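Local coordinates for protein family 88 glycosyl hydrolase (Bacteroides thetaiotaomicron, PDB 5NOA) that probably hydrolyses unsaturated uronic acid sugars that polysaccharide lyases leave on complex plant glycans such as gum arabic, at residues W56-Y61 / N358-G362; L182-H186 / D247-Y253. All coordinates share one frame. Residues are numbered along the deposited sequence.

Interaction 1: residues W56-Y61 / N358-G362; sequences WDNAAY and NFGVG
Phe359 lays its ring obliquely beside the indole of Trp56, with planes at 38°, ring centroids 5.2 Å apart and Trp56 CH2 3.6 Å from Phe359 CD2. Both CA-to-CB bonds leave their helices sideways, and with chi1 p on each side chain the rings still meet. Residues 56-61 and 358-362 each form the first turn or so of a helix; they run almost parallel, at 23°, with axes 7.2 Å apart at closest approach, and bury 379 Å². The CA atoms come nearest at Tyr61 and Gly362, 4.1 Å apart. Glycine suits this spot because a CB on residue 362 would stand 2.7 Å from Ala60 O. The small Ala60 points at the partner helix and puts its CB 3.9 Å from Phe359 CB. Tyr61, chi1 t, packs CE1 against Val361 CG1 at 3.9 Å, while its hydroxyl is held by Asn41 and Gln45 of helix 29-47. At the partly exposed end, Asn358 (chi1 p) works both ways. Its ND2 donates to Asp57 OD2 at 3.0 Å and to Asn58 OD1 at 2.9 Å; its OD1 accepts from Phe359 N at 2.8 Å, satisfying a backbone amide in the first turn. Close parallel packing of this kind is what neighbouring inner helices of an (alpha/alpha)6 barrel show, and here helices near the two ends of the chain meet, consistent with closure of the ring. One carboxamide thus serves two acceptors and one donor, so that directional polar bonds fix the helix starts while apolar and glycine contacts set their spacing.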
loop_
_atom_site.group_PDB
_atom_site.type_symbol
_atom_site.label_atom_id
_atom_site.label_comp_id
_atom_site.label_asym_id
_atom_site.label_seq_id
_atom_site.Cartn_x
_atom_site.Cartn_y
_atom_site.Cartn_z
ATOM N N TRP A 56 -6.767 0.658 -9.500
ATOM C CA TRP A 56 -5.965 0.467 -8.286
ATOM C C TRP A 56 -5.756 -0.962 -7.871
ATOM O O TRP A 56 -4.714 -1.264 -7.305
ATOM C CB TRP A 56 -6.547 1.244 -7.109
ATOM C CG TRP A 56 -7.815 0.662 -6.578
ATOM C CD1 TRP A 56 -9.083 0.931 -7.008
ATOM C CD2 TRP A 56 -7.941 -0.319 -5.533
ATOM N NE1 TRP A 56 -9.990 0.173 -6.303
ATOM C CE2 TRP A 56 -9.302 -0.591 -5.387
ATOM C CE3 TRP A 56 -7.014 -0.999 -4.719
ATOM C CZ2 TRP A 56 -9.779 -1.517 -4.470
ATOM C CZ3 TRP A 56 -7.500 -1.928 -3.808
ATOM C CH2 TRP A 56 -8.873 -2.185 -3.710
ATOM N N ASP A 57 -6.770 -1.802 -8.016
ATOM C CA ASP A 57 -6.638 -3.150 -7.454
ATOM C C ASP A 57 -5.574 -3.940 -8.236
ATOM O O ASP A 57 -4.725 -4.604 -7.638
ATOM C CB ASP A 57 -7.999 -3.831 -7.379
ATOM C CG ASP A 57 -8.744 -3.941 -8.736
ATOM O OD1 ASP A 57 -8.687 -3.013 -9.606
ATOM O OD2 ASP A 57 -9.427 -4.967 -8.925
ATOM N N ASN A 58 -5.609 -3.841 -9.560
ATOM C CA ASN A 58 -4.564 -4.466 -10.372
ATOM C C ASN A 58 -3.247 -3.768 -10.142
ATOM O O ASN A 58 -2.189 -4.413 -10.008
ATOM C CB ASN A 58 -4.926 -4.420 -11.849
ATOM C CG ASN A 58 -6.079 -5.303 -12.199
ATOM O OD1 ASN A 58 -6.348 -6.297 -11.527
ATOM N ND2 ASN A 58 -6.764 -4.948 -13.267
ATOM N N ALA A 59 -3.274 -2.447 -10.060
ATOM C CA ALA A 59 -2.048 -1.682 -9.873
ATOM C C ALA A 59 -1.362 -1.989 -8.545
ATOM O O ALA A 59 -0.133 -1.973 -8.451
ATOM C CB ALA A 59 -2.315 -0.207 -10.022
ATOM N N ALA A 60 -2.153 -2.260 -7.510
ATOM C CA ALA A 60 -1.605 -2.595 -6.209
ATOM C C ALA A 60 -0.869 -3.916 -6.268
ATOM O O ALA A 60 0.210 -4.060 -5.694
ATOM C CB ALA A 60 -2.697 -2.587 -5.137
ATOM N N TYR A 61 -1.441 -4.915 -6.942
ATOM C CA TYR A 61 -0.732 -6.161 -7.193
ATOM C C TYR A 61 0.627 -5.859 -7.820
ATOM O O TYR A 61 1.650 -6.403 -7.387
ATOM C CB TYR A 61 -1.540 -7.141 -8.084
ATOM C CG TYR A 61 -0.628 -8.217 -8.585
ATOM C CD1 TYR A 61 -0.190 -9.245 -7.760
ATOM C CD2 TYR A 61 -0.041 -8.121 -9.839
ATOM C CE1 TYR A 61 0.780 -10.154 -8.176
ATOM C CE2 TYR A 61 0.903 -9.027 -10.255
ATOM C CZ TYR A 61 1.327 -10.028 -9.427
ATOM O OH TYR A 61 2.314 -10.898 -9.869
ATOM N N ASN A 358 -6.070 -9.509 -5.909
ATOM C CA ASN A 358 -4.901 -8.856 -6.444
ATOM C C ASN A 358 -4.175 -7.999 -5.404
ATOM O O ASN A 358 -2.978 -8.177 -5.184
ATOM C CB ASN A 358 -5.271 -8.036 -7.712
ATOM C CG ASN A 358 -6.584 -7.242 -7.592
ATOM O OD1 ASN A 358 -7.081 -6.929 -6.523
ATOM N ND2 ASN A 358 -7.131 -6.897 -8.761
ATOM N N PHE A 359 -4.898 -7.088 -4.744
ATOM C CA PHE A 359 -4.259 -6.180 -3.794
ATOM C C PHE A 359 -3.781 -6.923 -2.551
ATOM O O PHE A 359 -2.781 -6.532 -1.956
ATOM C CB PHE A 359 -5.174 -5.002 -3.443
ATOM C CG PHE A 359 -6.440 -5.388 -2.719
ATOM C CD1 PHE A 359 -6.451 -5.535 -1.351
ATOM C CD2 PHE A 359 -7.629 -5.588 -3.413
ATOM C CE1 PHE A 359 -7.606 -5.927 -0.707
ATOM C CE2 PHE A 359 -8.790 -5.983 -2.746
ATOM C CZ PHE A 359 -8.767 -6.141 -1.394
ATOM N N GLY A 360 -4.464 -7.999 -2.164
ATOM C CA GLY A 360 -4.048 -8.794 -1.004
ATOM C C GLY A 360 -2.752 -9.520 -1.286
ATOM O O GLY A 360 -1.871 -9.621 -0.434
ATOM N N VAL A 361 -2.639 -10.074 -2.482
ATOM C CA VAL A 361 -1.389 -10.719 -2.900
ATOM C C VAL A 361 -0.284 -9.684 -2.949
ATOM O O VAL A 361 0.839 -9.940 -2.482
ATOM C CB VAL A 361 -1.563 -11.431 -4.257
ATOM C CG1 VAL A 361 -0.233 -11.858 -4.867
ATOM C CG2 VAL A 361 -2.543 -12.600 -4.121
ATOM N N GLY A 362 -0.579 -8.508 -3.508
ATOM C CA GLY A 362 0.421 -7.451 -3.517
ATOM C C GLY A 362 0.938 -7.118 -2.119
ATOM O O GLY A 362 2.154 -7.019 -1.903
#

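Interaction 2: residues L182-H186 / D247-Y253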
loop_
_atom_site.group_PDB
_atom_site.type_symbol
_atom_site.label_atom_id
_atom_site.label_comp_id
_atom_site.label_asym_id
_atom_site.label_seq_id
_atom_site.Cartn_x
_atom_site.Cartn_y
_atom_site.Cartn_z
ATOM N N LEU A 182 7.719 17.387 -4.534
ATOM C CA LEU A 182 7.887 17.246 -3.094
ATOM C C LEU A 182 7.130 18.285 -2.289
ATOM O O LEU A 182 6.685 18.019 -1.175
ATOM C CB LEU A 182 9.380 17.177 -2.730
ATOM C CG LEU A 182 10.167 16.079 -3.449
ATOM C CD1 LEU A 182 11.622 16.089 -2.976
ATOM C CD2 LEU A 182 9.538 14.716 -3.275
ATOM N N GLU A 183 6.939 19.457 -2.876
ATOM C CA GLU A 183 6.091 20.454 -2.260
ATOM C C GLU A 183 4.627 20.014 -2.221
ATOM O O GLU A 183 3.925 20.139 -1.198
ATOM C CB GLU A 183 6.213 21.779 -2.986
ATOM C CG GLU A 183 5.291 22.875 -2.503
ATOM C CD GLU A 183 5.396 23.184 -1.026
ATOM O OE1 GLU A 183 6.549 23.210 -0.465
ATOM O OE2 GLU A 183 4.286 23.422 -0.442
ATOM N N LYS A 184 4.163 19.487 -3.334
ATOM C CA LYS A 184 2.783 19.014 -3.428
ATOM C C LYS A 184 2.533 17.728 -2.662
ATOM O O LYS A 184 1.426 17.551 -2.147
ATOM C CB LYS A 184 2.374 18.951 -4.901
ATOM C CG LYS A 184 2.236 20.344 -5.527
ATOM C CD LYS A 184 0.931 21.011 -5.129
ATOM C CE LYS A 184 0.802 22.416 -5.687
ATOM N NZ LYS A 184 -0.518 22.999 -5.349
ATOM N N LEU A 185 3.532 16.848 -2.567
ATOM C CA LEU A 185 3.400 15.705 -1.648
ATOM C C LEU A 185 3.009 16.224 -0.271
ATOM O O LEU A 185 2.079 15.724 0.376
ATOM C CB LEU A 185 4.745 14.968 -1.592
ATOM C CG LEU A 185 4.900 13.914 -0.486
ATOM C CD1 LEU A 185 3.895 12.820 -0.621
ATOM C CD2 LEU A 185 6.314 13.401 -0.517
ATOM N N HIS A 186 3.734 17.257 0.201
ATOM C CA HIS A 186 3.440 17.786 1.530
ATOM C C HIS A 186 2.054 18.426 1.602
ATOM O O HIS A 186 1.308 18.184 2.556
ATOM C CB HIS A 186 4.493 18.785 1.919
ATOM C CG HIS A 186 4.316 19.290 3.290
ATOM N ND1 HIS A 186 3.754 20.510 3.551
ATOM C CD2 HIS A 186 4.545 18.710 4.491
ATOM C CE1 HIS A 186 3.677 20.687 4.859
ATOM N NE2 HIS A 186 4.141 19.601 5.454
ATOM N N ASP A 247 15.189 16.657 2.293
ATOM C CA ASP A 247 13.923 17.300 2.029
ATOM C C ASP A 247 13.423 18.031 3.279
ATOM O O ASP A 247 13.467 17.477 4.374
ATOM C CB ASP A 247 12.855 16.297 1.580
ATOM C CG ASP A 247 11.565 17.011 1.233
ATOM O OD1 ASP A 247 11.568 17.659 0.191
ATOM O OD2 ASP A 247 10.622 17.028 2.024
ATOM N N LYS A 248 12.914 19.249 3.108
ATOM C CA LYS A 248 12.545 20.075 4.251
ATOM C C LYS A 248 11.375 19.557 5.054
ATOM O O LYS A 248 11.220 19.974 6.207
ATOM C CB LYS A 248 12.244 21.510 3.794
ATOM C CG LYS A 248 11.007 21.687 2.933
ATOM C CD LYS A 248 10.935 23.151 2.499
ATOM C CE LYS A 248 11.615 23.369 1.177
ATOM N NZ LYS A 248 10.805 22.757 0.099
ATOM N N TYR A 249 10.539 18.693 4.471
ATOM C CA TYR A 249 9.382 18.144 5.161
ATOM C C TYR A 249 9.627 16.738 5.720
ATOM O O TYR A 249 8.729 16.173 6.334
ATOM C CB TYR A 249 8.165 18.125 4.235
ATOM C CG TYR A 249 7.790 19.495 3.725
ATOM C CD1 TYR A 249 7.393 20.515 4.605
ATOM C CD2 TYR A 249 7.818 19.764 2.387
ATOM C CE1 TYR A 249 7.023 21.754 4.126
ATOM C CE2 TYR A 249 7.458 20.991 1.903
ATOM C CZ TYR A 249 7.072 21.975 2.762
ATOM O OH TYR A 249 6.715 23.217 2.265
ATOM N N ARG A 250 10.834 16.185 5.546
ATOM C CA ARG A 250 11.093 14.777 5.872
ATOM C C ARG A 250 10.821 14.455 7.315
ATOM O O ARG A 250 10.262 13.401 7.606
ATOM C CB ARG A 250 12.539 14.447 5.501
ATOM C CG ARG A 250 12.943 13.013 5.688
ATOM C CD ARG A 250 14.277 12.779 5.002
ATOM N NE ARG A 250 14.784 11.421 5.116
ATOM C CZ ARG A 250 15.573 10.984 6.089
ATOM N NH1 ARG A 250 15.923 11.795 7.083
ATOM N NH2 ARG A 250 15.977 9.715 6.067
ATOM N N GLN A 251 11.168 15.370 8.212
ATOM C CA GLN A 251 10.950 15.091 9.633
ATOM C C GLN A 251 9.475 14.965 9.997
ATOM O O GLN A 251 9.116 14.159 10.887
ATOM C CB GLN A 251 11.645 16.100 10.543
ATOM C CG GLN A 251 11.668 15.677 11.999
ATOM C CD GLN A 251 12.466 14.403 12.217
ATOM O OE1 GLN A 251 13.589 14.281 11.746
ATOM N NE2 GLN A 251 11.889 13.458 12.913
ATOM N N GLU A 252 8.617 15.726 9.312
ATOM C CA GLU A 252 7.178 15.572 9.536
ATOM C C GLU A 252 6.696 14.190 9.153
ATOM O O GLU A 252 5.875 13.581 9.860
ATOM C CB GLU A 252 6.378 16.609 8.771
ATOM C CG GLU A 252 6.626 18.042 9.210
ATOM C CD GLU A 252 5.891 19.066 8.368
ATOM O OE1 GLU A 252 4.726 18.825 8.020
ATOM O OE2 GLU A 252 6.494 20.105 8.069
ATOM N N TYR A 253 7.204 13.673 8.033
ATOM C CA TYR A 253 6.817 12.334 7.597
ATOM C C TYR A 253 7.318 11.275 8.539
ATOM O O TYR A 253 6.595 10.332 8.874
ATOM C CB TYR A 253 7.306 12.021 6.191
ATOM C CG TYR A 253 6.959 13.060 5.164
ATOM C CD1 TYR A 253 5.760 13.778 5.195
ATOM C CD2 TYR A 253 7.843 13.391 4.196
ATOM C CE1 TYR A 253 5.483 14.752 4.244
ATOM C CE2 TYR A 253 7.579 14.338 3.230
ATOM C CZ TYR A 253 6.378 15.012 3.255
ATOM O OH TYR A 253 6.084 15.950 2.297
HETATM O O HOH W 1 8.140 16.514 0.681
#
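Residues 182-186 are a helical turn near the start of helix 180-196, whereas 247-253 pass from a type I beta turn, Asp247 to Arg250, into helix 250-266; CA atoms lie 7.9 Å apart at Leu182 and Asp247 and 7.0 Å at His186 and Tyr249. In the (alpha/alpha)6 barrel expected for this family, these are probably neighbouring outer helices, joined here near their N-terminal ends. Asp247 OD2 caps the incoming turn by accepting from Tyr249 N at 3.0 Å. The flat rings of His186 and Tyr249 suit a face-to-face stack: centroids are 3.6 Å apart, planes within 7°, and His186 CB adds a CH-pi contact. Each stacked residue also has an acidic partner across the interface, Tyr249 OH donating to Glu183 OE1 and His186 NE2 to Glu252 OE1, both at 2.7 Å. The apolar part of the contact lies at Leu185, whose CD2 meets Tyr253 CE2 at 4.1 Å. A water donates to Leu182 O at 2.8 Å and Asp247 OD2 at 2.9 Å, and accepts from Tyr253 OH at 2.7 Å.

How the interactions relate
From the N terminus, the chain passes helix 29-47 and enters helix 56-72, whose first turn waits almost three hundred residues for its partner. It then builds successive helical hairpins. Helix 180-196 meets the start of helix 250-266 in interaction 2, closing a loop of 60 residues that contains helix 226-242. Only when the last helix, 358-377, begins does interaction 1 close its much longer loop, within which interaction 2 is nested. The two do not touch: their centres are 27 Å apart and their nearest atoms about 17 Å. Interaction 1 joins the first part of the helical barrel to its last, while interaction 2 links consecutive hairpins farther from the chain's centre.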